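Local coordinates for protein extracellular serine protease (Aeromonas sobria, PDB 3WQB) that cleaves peptide bonds after paired basic residues, one of them lysine, as a secreted calcium-binding subtilisin-like protease of the furin subfamily and a probable virulence factor, at residues A[352-365]-A[422-435]. The protein carries 1 engineered substitution. Numbering follows the deposited sequence.
Sequences AYPDLSVRDLRDLL and ALELAANHQPLPPL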
ATOM      1  N   ALA A 352      12.787  13.431  16.609  1.00 12.99           N
ATOM      2  CA  ALA A 352      12.564  14.719  17.277  1.00 13.53           C
ATOM      3  C   ALA A 352      11.710  14.571  18.531  1.00 14.19           C
ATOM      4  O   ALA A 352      11.902  15.301  19.512  1.00 15.08           O
ATOM      5  CB  ALA A 352      11.916  15.698  16.325  1.00 13.76           C
ATOM      6  N   TYR A 353      10.770  13.626  18.492  1.00 14.33           N
ATOM      7  CA  TYR A 353       9.788  13.438  19.555  1.00 14.78           C
ATOM      8  C   TYR A 353       9.595  11.950  19.802  1.00 15.06           C
ATOM      9  O   TYR A 353       8.580  11.371  19.408  1.00 14.68           O
ATOM     10  CB  TYR A 353       8.467  14.143  19.198  1.00 15.02           C
ATOM     11  CG  TYR A 353       8.628  15.644  19.199  1.00 15.05           C
ATOM     12  CD1 TYR A 353       8.593  16.363  20.392  1.00 16.42           C
ATOM     13  CD2 TYR A 353       8.892  16.334  18.012  1.00 14.65           C
ATOM     14  CE1 TYR A 353       8.786  17.730  20.406  1.00 16.10           C
ATOM     15  CE2 TYR A 353       9.084  17.712  18.008  1.00 15.58           C
ATOM     16  CZ  TYR A 353       9.023  18.399  19.206  1.00 15.45           C
ATOM     17  OH  TYR A 353       9.225  19.754  19.214  1.00 16.62           O
ATOM     18  N   PRO A 354      10.568  11.323  20.484  1.00 15.52           N
ATOM     19  CA  PRO A 354      10.597   9.864  20.599  1.00 16.29           C
ATOM     20  C   PRO A 354       9.498   9.254  21.461  1.00 16.60           C
ATOM     21  O   PRO A 354       9.323   8.033  21.436  1.00 17.26           O
ATOM     22  CB  PRO A 354      11.983   9.585  21.202  1.00 16.47           C
ATOM     23  CG  PRO A 354      12.383  10.853  21.843  1.00 17.24           C
ATOM     24  CD  PRO A 354      11.791  11.945  21.030  1.00 15.80           C
ATOM     25  N   ASP A 355       8.762  10.083  22.200  1.00 16.98           N
ATOM     26  CA  ASP A 355       7.710   9.577  23.087  1.00 17.98           C
ATOM     27  C   ASP A 355       6.348   9.467  22.420  1.00 17.63           C
ATOM     28  O   ASP A 355       5.430   8.856  22.975  1.00 18.65           O
ATOM     29  CB  ASP A 355       7.591  10.440  24.351  1.00 18.71           C
ATOM     30  CG  ASP A 355       8.818  10.355  25.238  1.00 21.77           C
ATOM     31  OD1 ASP A 355       9.650   9.446  25.030  1.00 24.23           O
ATOM     32  OD2 ASP A 355       8.942  11.200  26.151  1.00 25.66           O
ATOM     33  N   LEU A 356       6.212  10.058  21.236  1.00 16.19           N
ATOM     34  CA  LEU A 356       4.930  10.064  20.531  1.00 15.54           C
ATOM     35  C   LEU A 356       4.572   8.714  19.932  1.00 14.23           C
ATOM     36  O   LEU A 356       5.421   8.019  19.375  1.00 14.51           O
ATOM     37  CB  LEU A 356       4.921  11.151  19.460  1.00 15.92           C
ATOM     38  CG  LEU A 356       4.937  12.565  20.052  1.00 17.98           C
ATOM     39  CD1 LEU A 356       4.814  13.581  18.947  1.00 21.08           C
ATOM     40  CD2 LEU A 356       3.824  12.765  21.083  1.00 19.89           C
ATOM     41  N   SER A 357       3.304   8.347  20.075  1.00 13.08           N
ATOM     42  CA  SER A 357       2.772   7.113  19.516  1.00 12.16           C
ATOM     43  C   SER A 357       2.598   7.253  18.005  1.00 11.74           C
ATOM     44  O   SER A 357       2.601   8.368  17.455  1.00 11.96           O
ATOM     45  CB  SER A 357       1.420   6.801  20.153  1.00 12.65           C
ATOM     46  OG  SER A 357       0.432   7.677  19.636  1.00 12.54           O
ATOM     47  N   VAL A 358       2.420   6.116  17.344  1.00 11.21           N
ATOM     48  CA  VAL A 358       2.148   6.111  15.914  1.00 10.99           C
ATOM     49  C   VAL A 358       0.889   6.913  15.595  1.00 11.05           C
ATOM     50  O   VAL A 358       0.866   7.684  14.635  1.00 11.04           O
ATOM     51  CB  VAL A 358       2.047   4.669  15.382  1.00 10.63           C
ATOM     52  CG1 VAL A 358       1.598   4.669  13.927  1.00 12.12           C
ATOM     53  CG2 VAL A 358       3.395   3.975  15.522  1.00 12.72           C
ATOM     54  N   ARG A 359      -0.154   6.755  16.406  1.00 10.96           N
ATOM     55  CA  ARG A 359      -1.369   7.525  16.190  1.00 11.02           C
ATOM     56  C   ARG A 359      -1.152   9.026  16.378  1.00 10.73           C
ATOM     57  O   ARG A 359      -1.732   9.828  15.654  1.00 10.80           O
ATOM     58  CB  ARG A 359      -2.515   7.019  17.055  1.00 11.14           C
ATOM     59  CG  ARG A 359      -3.081   5.701  16.551  1.00 11.42           C
ATOM     60  CD  ARG A 359      -3.934   5.002  17.599  1.00 13.49           C
ATOM     61  NE  ARG A 359      -5.053   5.829  18.035  1.00 12.80           N
ATOM     62  CZ  ARG A 359      -5.193   6.361  19.247  1.00 12.35           C
ATOM     63  NH1 ARG A 359      -4.276   6.178  20.198  1.00 12.53           N
ATOM     64  NH2 ARG A 359      -6.267   7.098  19.499  1.00 13.26           N
ATOM     65  N   ASP A 360      -0.298   9.408  17.331  1.00 10.98           N
ATOM     66  CA  ASP A 360       0.066  10.814  17.491  1.00 11.24           C
ATOM     67  C   ASP A 360       0.774  11.342  16.251  1.00 11.13           C
ATOM     68  O   ASP A 360       0.481  12.446  15.794  1.00 11.20           O
ATOM     69  CB  ASP A 360       0.975  11.018  18.711  1.00 11.40           C
ATOM     70  CG  ASP A 360       0.248  10.861  20.015  1.00 14.27           C
ATOM     71  OD1 ASP A 360      -0.872  11.383  20.139  1.00 15.87           O
ATOM     72  OD2 ASP A 360       0.835  10.232  20.921  1.00 18.86           O
ATOM     73  N   LEU A 361       1.714  10.556  15.726  1.00 10.73           N
ATOM     74  CA  LEU A 361       2.461  10.971  14.544  1.00 11.05           C
ATOM     75  C   LEU A 361       1.565  11.082  13.312  1.00 10.98           C
ATOM     76  O   LEU A 361       1.695  12.022  12.525  1.00 11.59           O
ATOM     77  CB  LEU A 361       3.638  10.027  14.307  1.00 11.76           C
ATOM     78  CG  LEU A 361       4.629   9.988  15.472  1.00 13.54           C
ATOM     79  CD1 LEU A 361       5.474   8.734  15.387  1.00 16.60           C
ATOM     80  CD2 LEU A 361       5.486  11.228  15.524  1.00 18.40           C
ATOM     81  N   ARG A 362       0.643  10.131  13.163  1.00 10.81           N
ATOM     82  CA  ARG A 362      -0.374  10.223  12.113  1.00 11.37           C
ATOM     83  C   ARG A 362      -1.199  11.504  12.227  1.00 11.33           C
ATOM     84  O   ARG A 362      -1.470  12.160  11.213  1.00 12.42           O
ATOM     85  CB  ARG A 362      -1.317   9.029  12.146  1.00 11.33           C
ATOM     86  CG  ARG A 362      -0.738   7.736  11.627  1.00 11.93           C
ATOM     87  CD  ARG A 362      -1.874   6.770  11.377  1.00 12.69           C
ATOM     88  NE  ARG A 362      -1.368   5.492  10.901  1.00 11.99           N
ATOM     89  CZ  ARG A 362      -2.118   4.429  10.624  1.00 11.48           C
ATOM     90  NH1 ARG A 362      -3.442   4.472  10.763  1.00 13.23           N
ATOM     91  NH2 ARG A 362      -1.528   3.312  10.220  1.00 11.53           N
ATOM     92  N   ASP A 363      -1.599  11.846  13.453  1.00 11.21           N
ATOM     93  CA  ASP A 363      -2.394  13.043  13.695  1.00 10.97           C
ATOM     94  C   ASP A 363      -1.626  14.291  13.262  1.00 11.35           C
ATOM     95  O   ASP A 363      -2.170  15.180  12.600  1.00 11.90           O
ATOM     96  CB  ASP A 363      -2.759  13.136  15.180  1.00 11.44           C
ATOM     97  CG  ASP A 363      -3.747  14.246  15.473  1.00 12.98           C
ATOM     98  OD1 ASP A 363      -4.902  14.164  14.993  1.00 13.93           O
ATOM     99  OD2 ASP A 363      -3.370  15.192  16.197  1.00 15.32           O
ATOM    100  N   LEU A 364      -0.347  14.337  13.621  1.00 10.75           N
ATOM    101  CA  LEU A 364       0.493  15.478  13.284  1.00 11.22           C
ATOM    102  C   LEU A 364       0.733  15.587  11.781  1.00 11.17           C
ATOM    103  O   LEU A 364       0.656  16.677  11.237  1.00 11.37           O
ATOM    104  CB  LEU A 364       1.819  15.401  14.044  1.00 11.70           C
ATOM    105  CG  LEU A 364       1.634  15.625  15.544  1.00 13.17           C
ATOM    106  CD1 LEU A 364       2.803  15.065  16.318  1.00 15.08           C
ATOM    107  CD2 LEU A 364       1.438  17.098  15.844  1.00 13.86           C
ATOM    108  N   LEU A 365       1.029  14.466  11.125  1.00 11.06           N
ATOM    109  CA  LEU A 365       1.194  14.450   9.676  1.00 11.40           C
ATOM    110  C   LEU A 365      -0.076  14.872   8.950  1.00 11.53           C
ATOM    111  O   LEU A 365      -0.025  15.646   7.989  1.00 11.71           O
ATOM    112  CB  LEU A 365       1.652  13.064   9.218  1.00 11.09           C
ATOM    113  CG  LEU A 365       3.117  12.732   9.518  1.00 11.70           C
ATOM    114  CD1 LEU A 365       3.373  11.237   9.448  1.00 12.35           C
ATOM    115  CD2 LEU A 365       4.051  13.491   8.585  1.00 12.78           C
ATOM    116  N   ALA A 422       4.760  19.646  10.526  1.00 11.08           N
ATOM    117  CA  ALA A 422       4.503  18.566  11.471  1.00 11.15           C
ATOM    118  C   ALA A 422       5.335  18.754  12.735  1.00 11.41           C
ATOM    119  O   ALA A 422       4.841  18.557  13.843  1.00 11.41           O
ATOM    120  CB  ALA A 422       4.770  17.201  10.827  1.00 11.26           C
ATOM    121  N   LEU A 423       6.596  19.147  12.563  1.00 11.75           N
ATOM    122  CA  LEU A 423       7.470  19.418  13.710  1.00 12.09           C
ATOM    123  C   LEU A 423       7.034  20.630  14.525  1.00 12.39           C
ATOM    124  O   LEU A 423       7.156  20.624  15.743  1.00 12.65           O
ATOM    125  CB  LEU A 423       8.922  19.576  13.267  1.00 11.87           C
ATOM    126  CG  LEU A 423       9.610  18.287  12.826  1.00 11.89           C
ATOM    127  CD1 LEU A 423      10.888  18.621  12.072  1.00 13.57           C
ATOM    128  CD2 LEU A 423       9.900  17.399  14.019  1.00 12.32           C
ATOM    129  N   GLU A 424       6.540  21.664  13.856  1.00 12.67           N
ATOM    130  CA  GLU A 424       5.972  22.820  14.551  1.00 13.39           C
ATOM    131  C   GLU A 424       4.790  22.402  15.423  1.00 13.82           C
ATOM    132  O   GLU A 424       4.681  22.804  16.578  1.00 14.64           O
ATOM    133  CB  GLU A 424       5.533  23.879  13.543  1.00 13.78           C
ATOM    134  CG  GLU A 424       5.043  25.171  14.159  1.00 16.57           C
ATOM    135  CD  GLU A 424       4.721  26.201  13.107  1.00 20.23           C
ATOM    136  OE1 GLU A 424       3.624  26.127  12.521  1.00 23.57           O
ATOM    137  OE2 GLU A 424       5.575  27.074  12.851  1.00 23.61           O
ATOM    138  N   LEU A 425       3.915  21.569  14.879  1.00 13.90           N
ATOM    139  CA  LEU A 425       2.751  21.125  15.631  1.00 14.49           C
ATOM    140  C   LEU A 425       3.159  20.179  16.755  1.00 14.36           C
ATOM    141  O   LEU A 425       2.565  20.192  17.833  1.00 14.64           O
ATOM    142  CB  LEU A 425       1.724  20.457  14.711  1.00 14.86           C
ATOM    143  CG  LEU A 425       0.996  21.299  13.656  1.00 16.50           C
ATOM    144  CD1 LEU A 425      -0.055  20.463  12.948  1.00 17.77           C
ATOM    145  CD2 LEU A 425       0.360  22.532  14.279  1.00 17.50           C
ATOM    146  N   ALA A 426       4.193  19.374  16.510  1.00 14.00           N
ATOM    147  CA  ALA A 426       4.632  18.370  17.483  1.00 14.77           C
ATOM    148  C   ALA A 426       5.098  18.974  18.800  1.00 15.55           C
ATOM    149  O   ALA A 426       4.911  18.373  19.855  1.00 15.90           O
ATOM    150  CB  ALA A 426       5.723  17.487  16.887  1.00 14.25           C
ATOM    151  N   ALA A 427       5.681  20.170  18.722  1.00 15.93           N
ATOM    152  CA  ALA A 427       6.223  20.860  19.892  1.00 17.19           C
ATOM    153  C   ALA A 427       5.137  21.134  20.920  1.00 17.98           C
ATOM    154  O   ALA A 427       5.425  21.258  22.113  1.00 18.71           O
ATOM    155  CB  ALA A 427       6.890  22.158  19.464  1.00 17.10           C
ATOM    156  N   ASN A 428       3.893  21.223  20.459  1.00 18.32           N
ATOM    157  CA  ASN A 428       2.769  21.535  21.338  1.00 19.25           C
ATOM    158  C   ASN A 428       1.710  20.442  21.388  1.00 19.08           C
ATOM    159  O   ASN A 428       0.607  20.646  21.901  1.00 19.90           O
ATOM    160  CB  ASN A 428       2.162  22.877  20.932  1.00 20.05           C
ATOM    161  CG  ASN A 428       3.078  24.040  21.260  1.00 21.56           C
ATOM    162  OD1 ASN A 428       3.401  24.857  20.400  1.00 24.34           O
ATOM    163  ND2 ASN A 428       3.518  24.108  22.513  1.00 23.70           N
ATOM    164  N   HIS A 429       2.057  19.270  20.873  1.00 18.59           N
ATOM    165  CA  HIS A 429       1.101  18.187  20.764  1.00 18.25           C
ATOM    166  C   HIS A 429       0.805  17.562  22.123  1.00 19.11           C
ATOM    167  O   HIS A 429       1.712  17.320  22.920  1.00 20.45           O
ATOM    168  CB  HIS A 429       1.623  17.131  19.791  1.00 17.61           C
ATOM    169  CG  HIS A 429       0.665  16.012  19.553  1.00 15.89           C
ATOM    170  ND1 HIS A 429      -0.463  16.147  18.771  1.00 16.73           N
ATOM    171  CD2 HIS A 429       0.671  14.729  19.988  1.00 15.01           C
ATOM    172  CE1 HIS A 429      -1.111  14.995  18.736  1.00 15.49           C
ATOM    173  NE2 HIS A 429      -0.445  14.119  19.468  1.00 15.02           N
ATOM    174  N   GLN A 430      -0.473  17.319  22.383  1.00 18.99           N
ATOM    175  CA  GLN A 430      -0.862  16.536  23.540  1.00 19.41           C
ATOM    176  C   GLN A 430      -1.325  15.158  23.072  1.00 19.01           C
ATOM    177  O   GLN A 430      -2.046  15.056  22.077  1.00 18.82           O
ATOM    178  CB  GLN A 430      -1.932  17.268  24.348  1.00 19.89           C
ATOM    179  CG  GLN A 430      -1.379  18.502  25.071  1.00 21.22           C
ATOM    180  CD  GLN A 430      -0.358  18.159  26.152  1.00 23.08           C
ATOM    181  OE1 GLN A 430      -0.490  17.160  26.863  1.00 25.84           O
ATOM    182  NE2 GLN A 430       0.667  18.993  26.276  1.00 26.39           N
ATOM    183  N   PRO A 431      -0.895  14.095  23.770  1.00 18.98           N
ATOM    184  CA  PRO A 431      -1.143  12.725  23.312  1.00 18.83           C
ATOM    185  C   PRO A 431      -2.624  12.389  23.147  1.00 18.20           C
ATOM    186  O   PRO A 431      -3.455  12.772  23.979  1.00 18.38           O
ATOM    187  CB  PRO A 431      -0.522  11.868  24.419  1.00 19.62           C
ATOM    188  CG  PRO A 431       0.465  12.758  25.087  1.00 20.22           C
ATOM    189  CD  PRO A 431      -0.174  14.108  25.057  1.00 19.51           C
ATOM    190  N   LEU A 432      -2.941  11.708  22.049  1.00 17.20           N
ATOM    191  CA  LEU A 432      -4.258  11.112  21.854  1.00 16.83           C
ATOM    192  C   LEU A 432      -4.528  10.056  22.928  1.00 16.33           C
ATOM    193  O   LEU A 432      -3.605   9.367  23.360  1.00 17.16           O
ATOM    194  CB  LEU A 432      -4.350  10.467  20.467  1.00 17.23           C
ATOM    195  CG  LEU A 432      -4.576  11.373  19.256  1.00 18.18           C
ATOM    196  CD1 LEU A 432      -4.511  10.547  17.974  1.00 18.85           C
ATOM    197  CD2 LEU A 432      -5.891  12.119  19.351  1.00 21.03           C
ATOM    198  N   PRO A 433      -5.797   9.929  23.358  1.00 15.71           N
ATOM    199  CA  PRO A 433      -6.181   8.836  24.261  1.00 15.31           C
ATOM    200  C   PRO A 433      -6.078   7.475  23.557  1.00 14.70           C
ATOM    201  O   PRO A 433      -5.855   7.435  22.343  1.00 14.16           O
ATOM    202  CB  PRO A 433      -7.638   9.153  24.619  1.00 15.67           C
ATOM    203  CG  PRO A 433      -7.993  10.427  23.939  1.00 16.11           C
ATOM    204  CD  PRO A 433      -6.939  10.765  22.955  1.00 16.02           C
ATOM    205  N   PRO A 434      -6.225   6.360  24.295  1.00 14.09           N
ATOM    206  CA  PRO A 434      -6.031   5.045  23.681  1.00 13.97           C
ATOM    207  C   PRO A 434      -6.997   4.758  22.531  1.00 13.69           C
ATOM    208  O   PRO A 434      -8.124   5.260  22.507  1.00 14.10           O
ATOM    209  CB  PRO A 434      -6.260   4.076  24.851  1.00 14.64           C
ATOM    210  CG  PRO A 434      -5.877   4.870  26.044  1.00 15.12           C
ATOM    211  CD  PRO A 434      -6.418   6.235  25.754  1.00 14.29           C
ATOM    212  N   LEU A 435      -6.532   3.968  21.574  1.00 13.02           N
ATOM    213  CA  LEU A 435      -7.375   3.537  20.468  1.00 12.59           C
ATOM    214  C   LEU A 435      -8.521   2.667  20.980  1.00 12.53           C
ATOM    215  O   LEU A 435      -8.309   1.753  21.788  1.00 13.42           O
ATOM    216  CB  LEU A 435      -6.548   2.728  19.462  1.00 12.32           C
ATOM    217  CG  LEU A 435      -7.313   2.255  18.208  1.00 11.97           C
ATOM    218  CD1 LEU A 435      -7.700   3.406  17.293  1.00 13.07           C
ATOM    219  CD2 LEU A 435      -6.490   1.232  17.444  1.00 12.91           C
TER
HETATM  220  O   HOH W   1       9.573  20.965  16.986  1.00 16.78           O
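Helix segments 358-365 and 422-426 cross at 122° with their axes 9.3 Å apart at closest approach, the backbones coming nearest where Leu364 meets Ala422, and from Ala426 a type I turn leads into an extended, proline-rich run past the first turns of helix 358-365. Asp360 is the polar centre of the contact. Its OD1 accepts from two donors: the backbone N of Leu432, on the syn lone pair and 2.8 Å away, and His429 NE2, at the same 2.8 Å but from well above the carboxylate plane. The imidazole plane contains this second bond. Leu364 CG lies over one face of the ring, 4.2 Å from its centroid, a CH-pi contact. Ser357, the N-cap, accepts through OG from Asp360 N, and Asp360 OD2 returns the bond to Ser357 N; the carboxylate thus completes the capping box with one oxygen and holds the passing chain with the other. Farther along, Arg359 bends at chi3 (59°) to bring NH1 and NH2 end-on to one acceptor, Pro433 O, each 2.9 Å from it. The guanidinium lies between Leu432 CD1 on one face and Leu435 N on the other, while NH2 also forms a salt bridge with Glu473. At the other end, Ala426 CB sits over the face of the Tyr353 ring, 3.6 Å from CE2, and Leu423 CD2 comes to the ring edge. A water joins Tyr353 OH to Leu423 O. The contact joins helices 358-368 and 419-426: helix 335-352 backs Leu365 and Leu423, Asp363 binds Arg367 and Tyr539, and His595 of strand 583-595 packs against Arg359, Leu432 and Pro433. Beyond Leu435 the chain enters strand 436-444, in the same antiparallel sheet as strand 583-595.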